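Long-range contacts in putative methyl-accepting chemotaxis signal transduction protein (Campylobacter jejuni, PDB 6W3S), which probably senses small extracellular molecules for chemotaxis through a double-Cache (dCACHE) ligand-binding region, which here holds a leucine in its first PDC domain: residues L79-G84 with L157-P162; G84-K89 with D109-D114; V90-K95 with D133-Q138; T177-Q182 with F234-C239. All coordinates share one frame; numbering follows the deposited sequence.

Contact 1: residues L79-G84 with L157-P162. With LEU (leucine), chain C.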
# COMPACT_ATOMS: atom_id res chain seq x y z
N LEU A 79 4.57 -11.74 4.07
CA LEU A 79 3.68 -12.70 4.71
C LEU A 79 3.56 -13.97 3.85
O LEU A 79 3.69 -15.06 4.37
CB LEU A 79 2.32 -12.07 4.94
CG LEU A 79 1.50 -12.91 5.90
CD1 LEU A 79 2.08 -12.96 7.34
CD2 LEU A 79 0.07 -12.39 5.95
N ASN A 80 3.35 -13.80 2.54
CA ASN A 80 3.20 -14.91 1.60
C ASN A 80 3.82 -14.47 0.30
O ASN A 80 3.72 -13.28 -0.08
CB ASN A 80 1.75 -15.23 1.29
CG ASN A 80 0.97 -15.63 2.51
OD1 ASN A 80 1.23 -16.67 3.12
ND2 ASN A 80 -0.10 -14.87 2.78
N VAL A 81 4.46 -15.41 -0.40
CA VAL A 81 4.93 -15.18 -1.76
C VAL A 81 4.55 -16.45 -2.54
O VAL A 81 4.79 -17.55 -2.06
CB VAL A 81 6.45 -14.90 -1.81
CG1 VAL A 81 6.96 -14.79 -3.24
CG2 VAL A 81 6.87 -13.70 -0.97
N TYR A 82 4.00 -16.28 -3.75
CA TYR A 82 3.37 -17.42 -4.39
C TYR A 82 3.31 -17.24 -5.90
O TYR A 82 3.36 -16.12 -6.42
CB TYR A 82 1.94 -17.67 -3.78
CG TYR A 82 1.06 -16.44 -3.61
CD1 TYR A 82 1.12 -15.70 -2.42
CD2 TYR A 82 0.19 -15.99 -4.59
CE1 TYR A 82 0.33 -14.58 -2.23
CE2 TYR A 82 -0.60 -14.87 -4.43
CZ TYR A 82 -0.54 -14.17 -3.22
OH TYR A 82 -1.36 -13.08 -3.06
N LEU A 83 3.08 -18.37 -6.58
CA LEU A 83 2.94 -18.41 -8.03
C LEU A 83 1.72 -19.22 -8.39
O LEU A 83 1.67 -20.44 -8.12
CB LEU A 83 4.20 -18.96 -8.69
CG LEU A 83 4.18 -19.04 -10.21
CD1 LEU A 83 4.12 -17.65 -10.82
CD2 LEU A 83 5.35 -19.84 -10.76
N GLY A 84 0.72 -18.56 -8.95
CA GLY A 84 -0.56 -19.20 -9.32
C GLY A 84 -0.53 -19.63 -10.78
O GLY A 84 -0.08 -18.89 -11.66
N LEU A 157 2.51 -14.25 -10.29
CA LEU A 157 3.26 -14.06 -9.04
C LEU A 157 2.40 -13.18 -8.12
O LEU A 157 1.88 -12.16 -8.56
CB LEU A 157 4.58 -13.37 -9.37
CG LEU A 157 5.48 -13.03 -8.20
CD1 LEU A 157 5.99 -14.27 -7.50
CD2 LEU A 157 6.63 -12.16 -8.71
N GLY A 158 2.40 -13.51 -6.83
CA GLY A 158 1.83 -12.64 -5.82
C GLY A 158 2.72 -12.51 -4.62
O GLY A 158 3.38 -13.47 -4.20
N VAL A 159 2.74 -11.30 -4.08
CA VAL A 159 3.52 -10.95 -2.90
C VAL A 159 2.59 -10.22 -1.94
O VAL A 159 2.00 -9.19 -2.28
CB VAL A 159 4.71 -10.03 -3.29
CG1 VAL A 159 5.45 -9.55 -2.02
CG2 VAL A 159 5.67 -10.73 -4.22
N ASP A 160 2.42 -10.79 -0.73
CA ASP A 160 1.55 -10.19 0.28
C ASP A 160 2.40 -9.52 1.35
O ASP A 160 3.19 -10.18 2.05
CB ASP A 160 0.70 -11.26 0.98
CG ASP A 160 -0.30 -11.96 0.11
OD1 ASP A 160 -0.59 -11.51 -1.03
OD2 ASP A 160 -0.85 -12.98 0.60
N ILE A 161 2.17 -8.22 1.53
CA ILE A 161 2.82 -7.45 2.56
C ILE A 161 1.75 -7.01 3.56
O ILE A 161 0.73 -6.48 3.16
CB ILE A 161 3.52 -6.20 1.95
CG1 ILE A 161 4.48 -6.57 0.81
CG2 ILE A 161 4.21 -5.38 3.04
CD1 ILE A 161 5.63 -7.46 1.19
N PRO A 162 1.99 -7.23 4.88
CA PRO A 162 0.97 -6.76 5.82
C PRO A 162 0.66 -5.27 5.69
O PRO A 162 1.56 -4.45 5.62
CB PRO A 162 1.61 -7.02 7.18
CG PRO A 162 2.54 -8.18 6.94
CD PRO A 162 3.10 -7.91 5.57
N LEU C . -3.51 -13.44 -0.07
CA LEU C . -3.92 -14.32 -1.20
C LEU C . -5.45 -14.35 -1.15
O LEU C . -6.04 -14.33 -0.06
CB LEU C . -3.28 -15.68 -1.02
CG LEU C . -3.39 -16.68 -2.20
CD1 LEU C . -2.25 -17.70 -2.13
CD2 LEU C . -4.74 -17.41 -2.16
OXT LEU C . -6.08 -14.48 -2.23

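Contact 2: residues G84-K89 with D109-D114. With LEU (leucine), chain C.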
# COMPACT_ATOMS: atom_id res chain seq x y z
N GLY A 84 0.72 -18.56 -8.95
CA GLY A 84 -0.56 -19.20 -9.32
C GLY A 84 -0.53 -19.63 -10.78
O GLY A 84 -0.08 -18.89 -11.66
N LEU A 85 -0.94 -20.88 -11.01
CA LEU A 85 -0.91 -21.50 -12.33
C LEU A 85 -2.29 -21.61 -12.93
O LEU A 85 -3.34 -21.62 -12.21
CB LEU A 85 -0.33 -22.90 -12.24
CG LEU A 85 1.02 -23.00 -11.51
CD1 LEU A 85 1.46 -24.43 -11.46
CD2 LEU A 85 2.09 -22.13 -12.16
N ASN A 86 -2.33 -21.73 -14.26
CA ASN A 86 -3.61 -21.79 -15.00
C ASN A 86 -4.42 -23.06 -14.74
O ASN A 86 -5.59 -23.12 -15.13
CB ASN A 86 -3.36 -21.64 -16.50
CG ASN A 86 -4.66 -21.61 -17.31
OD1 ASN A 86 -5.48 -20.70 -17.17
ND2 ASN A 86 -4.83 -22.61 -18.20
N ASN A 87 -3.83 -24.06 -14.09
CA ASN A 87 -4.60 -25.23 -13.65
C ASN A 87 -5.29 -25.03 -12.29
O ASN A 87 -5.90 -25.95 -11.76
CB ASN A 87 -3.74 -26.48 -13.65
CG ASN A 87 -2.64 -26.45 -12.60
OD1 ASN A 87 -2.51 -25.49 -11.84
ND2 ASN A 87 -1.76 -27.45 -12.62
N GLY A 88 -5.18 -23.82 -11.75
CA GLY A 88 -5.79 -23.45 -10.49
C GLY A 88 -4.96 -23.74 -9.26
O GLY A 88 -5.37 -23.43 -8.14
N LYS A 89 -3.81 -24.34 -9.45
CA LYS A 89 -2.92 -24.59 -8.31
C LYS A 89 -2.03 -23.40 -8.05
O LYS A 89 -1.67 -22.68 -9.00
CB LYS A 89 -2.08 -25.86 -8.53
CG LYS A 89 -2.95 -27.06 -8.75
CD LYS A 89 -2.17 -28.33 -8.63
CE LYS A 89 -3.08 -29.43 -9.14
NZ LYS A 89 -2.30 -30.61 -9.46
N ASP A 109 -8.83 -21.57 -4.74
CA ASP A 109 -9.79 -20.85 -5.62
C ASP A 109 -9.13 -19.62 -6.25
O ASP A 109 -9.71 -18.52 -6.28
CB ASP A 109 -11.05 -20.47 -4.84
CG ASP A 109 -11.79 -21.65 -4.31
OD1 ASP A 109 -11.96 -22.64 -5.04
OD2 ASP A 109 -12.26 -21.56 -3.16
N ILE A 110 -7.94 -19.80 -6.83
CA ILE A 110 -7.16 -18.62 -7.20
C ILE A 110 -7.74 -17.83 -8.36
O ILE A 110 -7.55 -16.62 -8.43
CB ILE A 110 -5.69 -18.93 -7.44
CG1 ILE A 110 -5.53 -19.80 -8.69
CG2 ILE A 110 -5.05 -19.51 -6.20
CD1 ILE A 110 -4.07 -20.05 -9.03
N LYS A 111 -8.49 -18.48 -9.25
CA LYS A 111 -9.02 -17.76 -10.39
C LYS A 111 -10.19 -16.86 -10.03
O LYS A 111 -10.61 -16.04 -10.84
CB LYS A 111 -9.43 -18.68 -11.51
CG LYS A 111 -8.23 -19.23 -12.25
CD LYS A 111 -8.66 -20.08 -13.43
CE LYS A 111 -7.46 -20.54 -14.19
NZ LYS A 111 -7.83 -21.38 -15.37
N THR A 112 -10.64 -16.96 -8.79
CA THR A 112 -11.67 -16.05 -8.30
C THR A 112 -11.08 -14.76 -7.74
O THR A 112 -11.81 -13.85 -7.37
CB THR A 112 -12.51 -16.67 -7.18
OG1 THR A 112 -11.72 -16.86 -5.98
CG2 THR A 112 -13.16 -17.96 -7.60
N LYS A 113 -9.75 -14.72 -7.62
CA LYS A 113 -9.13 -13.64 -6.86
C LYS A 113 -8.78 -12.46 -7.77
O LYS A 113 -8.29 -12.63 -8.88
CB LYS A 113 -7.85 -14.12 -6.18
CG LYS A 113 -7.98 -15.33 -5.31
CD LYS A 113 -8.94 -15.14 -4.16
CE LYS A 113 -8.88 -16.35 -3.26
NZ LYS A 113 -9.83 -16.18 -2.13
N ASP A 114 -8.96 -11.25 -7.27
CA ASP A 114 -8.61 -10.06 -8.03
C ASP A 114 -7.11 -10.01 -8.34
O ASP A 114 -6.72 -9.58 -9.43
CB ASP A 114 -9.07 -8.77 -7.34
CG ASP A 114 -10.56 -8.52 -7.45
OD1 ASP A 114 -11.31 -9.15 -8.22
OD2 ASP A 114 -10.99 -7.61 -6.73
N LEU C . -3.51 -13.44 -0.07
CA LEU C . -3.92 -14.32 -1.20
C LEU C . -5.45 -14.35 -1.15
O LEU C . -6.04 -14.33 -0.06
CB LEU C . -3.28 -15.68 -1.02
CG LEU C . -3.39 -16.68 -2.20
CD1 LEU C . -2.25 -17.70 -2.13
CD2 LEU C . -4.74 -17.41 -2.16
OXT LEU C . -6.08 -14.48 -2.23
O HOH W 1 -7.81 -22.65 -7.52

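Contact 3: residues V90-K95 with D133-Q138. With LEU (leucine), chain C.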
# COMPACT_ATOMS: atom_id res chain seq x y z
N VAL A 90 -1.59 -23.25 -6.80
CA VAL A 90 -0.71 -22.16 -6.45
C VAL A 90 0.44 -22.70 -5.62
O VAL A 90 0.22 -23.40 -4.62
CB VAL A 90 -1.44 -21.01 -5.73
CG1 VAL A 90 -2.15 -21.46 -4.47
CG2 VAL A 90 -0.52 -19.84 -5.42
N LEU A 91 1.65 -22.35 -6.00
CA LEU A 91 2.84 -22.69 -5.23
C LEU A 91 3.04 -21.62 -4.18
O LEU A 91 3.23 -20.43 -4.53
CB LEU A 91 4.06 -22.78 -6.13
CG LEU A 91 5.35 -23.10 -5.38
CD1 LEU A 91 5.33 -24.47 -4.72
CD2 LEU A 91 6.55 -22.98 -6.30
N LEU A 92 2.89 -21.99 -2.91
CA LEU A 92 2.74 -21.03 -1.81
C LEU A 92 3.90 -21.13 -0.83
O LEU A 92 4.10 -22.18 -0.23
CB LEU A 92 1.42 -21.28 -1.10
CG LEU A 92 1.17 -20.46 0.16
CD1 LEU A 92 1.20 -18.97 -0.05
CD2 LEU A 92 -0.16 -20.90 0.78
N SER A 93 4.62 -20.01 -0.65
CA SER A 93 5.59 -19.88 0.44
C SER A 93 5.00 -18.95 1.49
O SER A 93 4.77 -17.77 1.17
CB SER A 93 6.92 -19.29 -0.09
OG SER A 93 7.89 -19.16 0.92
N GLN A 94 4.67 -19.48 2.65
CA GLN A 94 3.95 -18.76 3.66
C GLN A 94 4.77 -18.68 4.92
O GLN A 94 5.49 -19.59 5.28
CB GLN A 94 2.59 -19.38 3.96
CG GLN A 94 2.63 -20.79 4.47
CD GLN A 94 1.28 -21.27 4.93
OE1 GLN A 94 0.61 -22.06 4.28
NE2 GLN A 94 0.94 -20.87 6.11
N LYS A 95 4.60 -17.55 5.62
CA LYS A 95 5.18 -17.42 6.94
C LYS A 95 4.59 -18.51 7.86
O LYS A 95 3.41 -18.86 7.75
CB LYS A 95 4.97 -15.95 7.42
CG LYS A 95 6.01 -15.42 8.38
CD LYS A 95 5.77 -13.95 8.72
CE LYS A 95 6.55 -13.52 9.94
NZ LYS A 95 7.98 -13.44 9.60
N ASP A 133 -6.13 -11.66 3.96
CA ASP A 133 -5.53 -12.82 3.34
C ASP A 133 -6.19 -14.11 3.82
O ASP A 133 -6.37 -14.31 5.02
CB ASP A 133 -4.05 -12.85 3.70
CG ASP A 133 -3.41 -14.19 3.48
OD1 ASP A 133 -3.61 -14.77 2.37
OD2 ASP A 133 -2.63 -14.61 4.37
N THR A 134 -6.50 -14.99 2.88
CA THR A 134 -7.13 -16.26 3.21
C THR A 134 -6.20 -17.30 3.85
O THR A 134 -6.66 -18.23 4.55
CB THR A 134 -7.87 -16.83 2.00
OG1 THR A 134 -6.99 -17.14 0.93
CG2 THR A 134 -8.91 -15.92 1.52
N VAL A 135 -4.89 -17.15 3.64
CA VAL A 135 -3.95 -18.14 4.16
C VAL A 135 -3.66 -17.93 5.65
O VAL A 135 -3.84 -18.81 6.49
CB VAL A 135 -2.64 -18.16 3.32
CG1 VAL A 135 -1.64 -19.14 3.91
CG2 VAL A 135 -2.92 -18.50 1.86
N LEU A 136 -3.24 -16.72 5.98
CA LEU A 136 -2.81 -16.41 7.33
C LEU A 136 -3.73 -15.45 8.06
O LEU A 136 -3.47 -15.10 9.21
CB LEU A 136 -1.35 -15.96 7.36
CG LEU A 136 -0.30 -17.04 7.04
CD1 LEU A 136 1.11 -16.52 6.83
CD2 LEU A 136 -0.23 -18.10 8.12
N LYS A 137 -4.78 -14.98 7.40
CA LYS A 137 -5.83 -14.25 8.10
C LYS A 137 -5.28 -12.96 8.73
O LYS A 137 -5.57 -12.59 9.87
CB LYS A 137 -6.55 -15.13 9.12
CG LYS A 137 -7.11 -16.42 8.55
CD LYS A 137 -8.18 -16.17 7.50
CE LYS A 137 -8.86 -17.48 7.14
NZ LYS A 137 -9.90 -17.21 6.11
N GLN A 138 -4.42 -12.30 7.97
CA GLN A 138 -3.97 -10.93 8.26
C GLN A 138 -4.32 -10.02 7.09
O GLN A 138 -4.41 -10.49 5.96
CB GLN A 138 -2.46 -10.89 8.48
CG GLN A 138 -2.05 -11.68 9.71
CD GLN A 138 -0.58 -11.57 10.00
OE1 GLN A 138 0.03 -10.52 9.79
NE2 GLN A 138 0.01 -12.68 10.43
N LEU C . -3.51 -13.44 -0.07
CA LEU C . -3.92 -14.32 -1.20
C LEU C . -5.45 -14.35 -1.15
O LEU C . -6.04 -14.33 -0.06
CB LEU C . -3.28 -15.68 -1.02
CG LEU C . -3.39 -16.68 -2.20
CD1 LEU C . -2.25 -17.70 -2.13
CD2 LEU C . -4.74 -17.41 -2.16
OXT LEU C . -6.08 -14.48 -2.23

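Contact 4: residues T177-Q182 with F234-C239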
# COMPACT_ATOMS: atom_id res chain seq x y z
N THR A 177 -0.63 13.90 10.49
CA THR A 177 -0.93 13.39 9.17
C THR A 177 -1.70 12.08 9.27
O THR A 177 -1.64 11.36 10.26
CB THR A 177 0.37 13.18 8.32
OG1 THR A 177 1.21 12.23 8.96
CG2 THR A 177 1.06 14.49 8.01
N PHE A 178 -2.46 11.80 8.23
CA PHE A 178 -3.36 10.65 8.21
C PHE A 178 -3.69 10.30 6.77
O PHE A 178 -3.49 11.11 5.88
CB PHE A 178 -4.58 10.81 9.11
CG PHE A 178 -5.32 12.11 8.96
CD1 PHE A 178 -4.84 13.26 9.59
CD2 PHE A 178 -6.54 12.16 8.29
CE1 PHE A 178 -5.55 14.42 9.49
CE2 PHE A 178 -7.25 13.35 8.21
CZ PHE A 178 -6.76 14.47 8.85
N LEU A 179 -4.13 9.07 6.56
CA LEU A 179 -4.37 8.53 5.25
C LEU A 179 -5.73 7.87 5.22
O LEU A 179 -6.08 7.11 6.13
CB LEU A 179 -3.27 7.48 4.99
CG LEU A 179 -2.93 7.07 3.60
CD1 LEU A 179 -2.36 8.28 2.89
CD2 LEU A 179 -1.93 5.94 3.65
N PHE A 180 -6.51 8.20 4.20
CA PHE A 180 -7.73 7.49 3.84
C PHE A 180 -7.49 6.52 2.70
O PHE A 180 -6.72 6.82 1.79
CB PHE A 180 -8.81 8.49 3.38
CG PHE A 180 -9.19 9.51 4.42
CD1 PHE A 180 -10.17 9.23 5.36
CD2 PHE A 180 -8.57 10.74 4.48
CE1 PHE A 180 -10.52 10.14 6.33
CE2 PHE A 180 -8.93 11.66 5.43
CZ PHE A 180 -9.92 11.38 6.34
N ASP A 181 -8.21 5.39 2.70
CA ASP A 181 -8.20 4.44 1.60
C ASP A 181 -9.14 4.87 0.48
O ASP A 181 -9.69 5.98 0.52
CB ASP A 181 -8.51 3.03 2.13
CG ASP A 181 -9.95 2.84 2.62
OD1 ASP A 181 -10.84 3.64 2.26
OD2 ASP A 181 -10.15 1.83 3.36
N GLN A 182 -9.28 4.03 -0.54
CA GLN A 182 -10.04 4.37 -1.75
C GLN A 182 -11.54 4.59 -1.50
O GLN A 182 -12.22 5.25 -2.28
CB GLN A 182 -9.84 3.29 -2.82
CG GLN A 182 -10.51 1.97 -2.49
CD GLN A 182 -10.37 0.90 -3.57
OE1 GLN A 182 -9.51 0.99 -4.47
NE2 GLN A 182 -11.14 -0.18 -3.43
N PHE A 234 -1.74 7.79 -5.00
CA PHE A 234 -2.37 6.61 -5.60
C PHE A 234 -3.87 6.71 -5.35
O PHE A 234 -4.45 7.77 -5.60
CB PHE A 234 -1.70 5.32 -5.12
CG PHE A 234 -0.21 5.35 -5.18
CD1 PHE A 234 0.44 5.64 -6.36
CD2 PHE A 234 0.55 5.13 -4.06
CE1 PHE A 234 1.82 5.60 -6.42
CE2 PHE A 234 1.92 5.15 -4.09
CZ PHE A 234 2.57 5.41 -5.27
N ALA A 235 -4.51 5.67 -4.83
CA ALA A 235 -5.91 5.72 -4.53
C ALA A 235 -6.21 6.24 -3.12
O ALA A 235 -7.39 6.35 -2.72
CB ALA A 235 -6.59 4.38 -4.78
N TYR A 236 -5.16 6.48 -2.35
CA TYR A 236 -5.30 6.99 -1.01
C TYR A 236 -5.43 8.52 -1.02
O TYR A 236 -5.11 9.18 -2.00
CB TYR A 236 -4.09 6.69 -0.14
CG TYR A 236 -3.71 5.30 0.05
CD1 TYR A 236 -4.31 4.52 1.03
CD2 TYR A 236 -2.71 4.75 -0.71
CE1 TYR A 236 -3.91 3.23 1.26
CE2 TYR A 236 -2.24 3.50 -0.43
CZ TYR A 236 -2.92 2.70 0.45
OH TYR A 236 -2.22 1.58 0.75
N THR A 237 -5.94 9.06 0.08
CA THR A 237 -5.94 10.50 0.29
C THR A 237 -5.16 10.77 1.57
O THR A 237 -5.50 10.21 2.62
CB THR A 237 -7.34 11.08 0.42
OG1 THR A 237 -8.08 10.79 -0.76
CG2 THR A 237 -7.26 12.57 0.65
N ALA A 238 -4.04 11.51 1.44
CA ALA A 238 -3.26 11.91 2.60
C ALA A 238 -3.64 13.32 3.03
O ALA A 238 -3.77 14.19 2.19
CB ALA A 238 -1.78 11.89 2.26
N CYS A 239 -3.74 13.54 4.34
CA CYS A 239 -4.12 14.85 4.89
C CYS A 239 -3.25 15.20 6.07
O CYS A 239 -2.65 14.33 6.74
CB CYS A 239 -5.58 14.82 5.38
SG CYS A 239 -6.82 14.51 4.09
O HOH W 2 -8.99 8.22 -1.08

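Contact 1: residues L79-G84 with L157-P162
With CG of Tyr82 set between its own backbone N and carbonyl carbon (chi1 46°), the phenol lies back over the neighbouring strand and meets Asp160, whose carboxylate carbon is turned beside its backbone N (chi1 -66°). Ring and carboxylate planes stand 69° apart, and Tyr82 OH donates to Asp160 OD1 over 2.7 Å, on the syn side; Thr142 OG1 is a second partner of that oxygen. The other oxygen, OD2, receives Asn80 ND2 at 3.0 Å through its anti lone pair, and also the amino group of the bound leucine, with LEU N 2.8 Å from Asp160 OD2. The carboxylate is thus fixed in rotation, and its charge would suit an ammonium group. Gly158 leaves room for the Tyr82 ring: its CA lies 3.9 Å from the ring centroid in a CH-pi contact, while LEU CD1 covers the opposite face. Beneath, strands 80-84 and 157-162 run antiparallel, Tyr82 and Gly158 forming a hydrogen-bonded pair. On the other sheet face, Val81, Leu157 and Val159 pack toward the long helix 4-48. Asp160, which takes the ligand amine, and Tyr82, whose ring packs on the ligand side chain, line the ligand-bearing face of a PDC (Cache) sensor sheet.

Contact 2: residues G84-K89 with D109-D114
Lys111 and Asn86 cross at the exposed edge of this contact, the lysine reaching over the turn with its chain extended beyond CG. Its ammonium is held chiefly by a backbone oxygen, Lys111 NZ lying 2.8 Å from Asn86 O. In the conformer described, Asn86 having a second one, Lys111 NZ also bonds Asn86 OD1 at 3.0 Å. The two approaches differ, since the donor is tilted 24° from the plane of the backbone carbonyl but stands well above that of the side-chain amide. With its CG anti to the backbone N (chi1 -176°), this conformer brings OD1 round to the lysine although the Asn86 CB points away from it.

Further in, Ile110 directs its CG1 branch at the loop. Ile110 CD1 meets Gly84 CA at 3.6 Å and faces the carbonyl oxygens of Leu85 and Lys89, both on the same side of it, while CG1 rests against Gly88 O. A water bridges the backbones beside it, donating to Gly88 O at 2.6 Å and accepting from Ile110 N at 2.9 Å.

The loop has its own frame: a type I turn from Leu85 to Gly88, closed by Gly88 N to Leu85 O, and an Asx turn in which Asn87 OD1 accepts from Lys89 N. This hairpin connection joins strands 80-84 and 90-94, and the 3-10 segment 110-112 packs against it just ahead of helix 114-119, whose Trp115 and Tyr116 touch Ile110.

Contact 3: residues V90-K95 with D133-Q138
Strand 90-94 passes the loop 133-138 without a hydrogen bond between them, the closest CA atoms being those of Gln94 and Val135, 7.9 Å apart. Mainly side chains bridge the gap. Leu92 and Val135 reach toward each other tip to tip, Leu92 CD2 meeting Val135 CG2 at 3.8 Å. The second methyl of Val135, CG1, lies against the amide end of Gln94, 3.7 Å from Gln94 OE1. Gln94 has CG between its backbone N and carbonyl carbon (chi1 61°) and an extended chain beyond, which carries the amide across both Val135 and Leu136; Gln94 NE2 comes to 3.6 Å from Leu136 CD2. Leu136 uses its other methyl, CD1, at the end of the strand, where it touches Lys95 CB at 3.9 Å and also approaches Lys95 O. These are van der Waals contacts.

The loop is shaped by Asp133. Its OD1 accepts from Val135 N in an Asx turn, and its OD2 accepts from Leu136 N at 2.7 Å, both donors standing above the carboxylate plane. Asn80 ND2 also donates to OD2. Thus the residues that cover the strand are positioned by the same carboxylate that meets the ligand: the leucine amino group, LEU N, lies 2.8 Å from Asp133 OD1, and Thr134 N donates an almost straight bond to LEU O at 3.0 Å. An aspartate at the ligand amine is consistent with amino-acid binding in dCACHE sensor domains; Trp115 NE1 and Tyr131 OH also bond the leucine, and this loop closes one side of the pocket.

Contact 4: residues T177-Q182 with F234-C239
Phe178 and Cys239 make the dense end of this contact. Cys239 CB sits over one face of the Phe178 ring, 3.9 Å from its centroid in a CH-pi contact displaced toward the rim, and Phe178 reaches it because its CG lies between the backbone N and carbonyl carbon (chi1 49°). The sulfur is turned onward to Phe180, meeting that ring at its edge, with Cys239 SG 3.8 Å from Phe180 CE2; a disulfide to Cys230 fixes it further. The backbones here are a regular antiparallel pair, with Phe180 N 2.7 Å from Thr237 O. On the other sheet face, Leu179 places CD1 against Ala238 CB and CD2 over a face of the Tyr236 ring, 4.1 Å from its centroid.

Beyond Phe180 the pairing gives way. Gln182 and Ala235 meet through their CB atoms at 3.9 Å on the exposed side, and a water lies 2.8 Å from Asp181 O, close also to Ala235 O and Thr237 OG1.

Strand 177-180 lies between 186-189 and 236-243 in a five-stranded antiparallel sheet. Helix 4-48 packs on the Leu179 and Ala238 side through Val29 and Leu22, and helix 202-211 covers Phe180, Thr237 and Cys239.

Contacts 1, 2 and 3 gather round the bound leucine in the first PDC sensor domain. Contacts 1 and 3 have centres 7 Å apart and share the six-stranded antiparallel sheet, where strands 80-84 and 90-94 are neighbours; contact 2, 13 Å from contact 1, sits at the turn between those strands. Along the chain contacts 2 and 3 both nest inside the loop closed by contact 1, and their segments alternate. Contact 4 follows in series, in a separate five-stranded sheet, its centre 24 Å from that of contact 1. Helix 4-48 touches both sheets, so the ligand-bearing domain and what is probably a second PDC-like domain are strung along one helix, consistent with a dCACHE sensor.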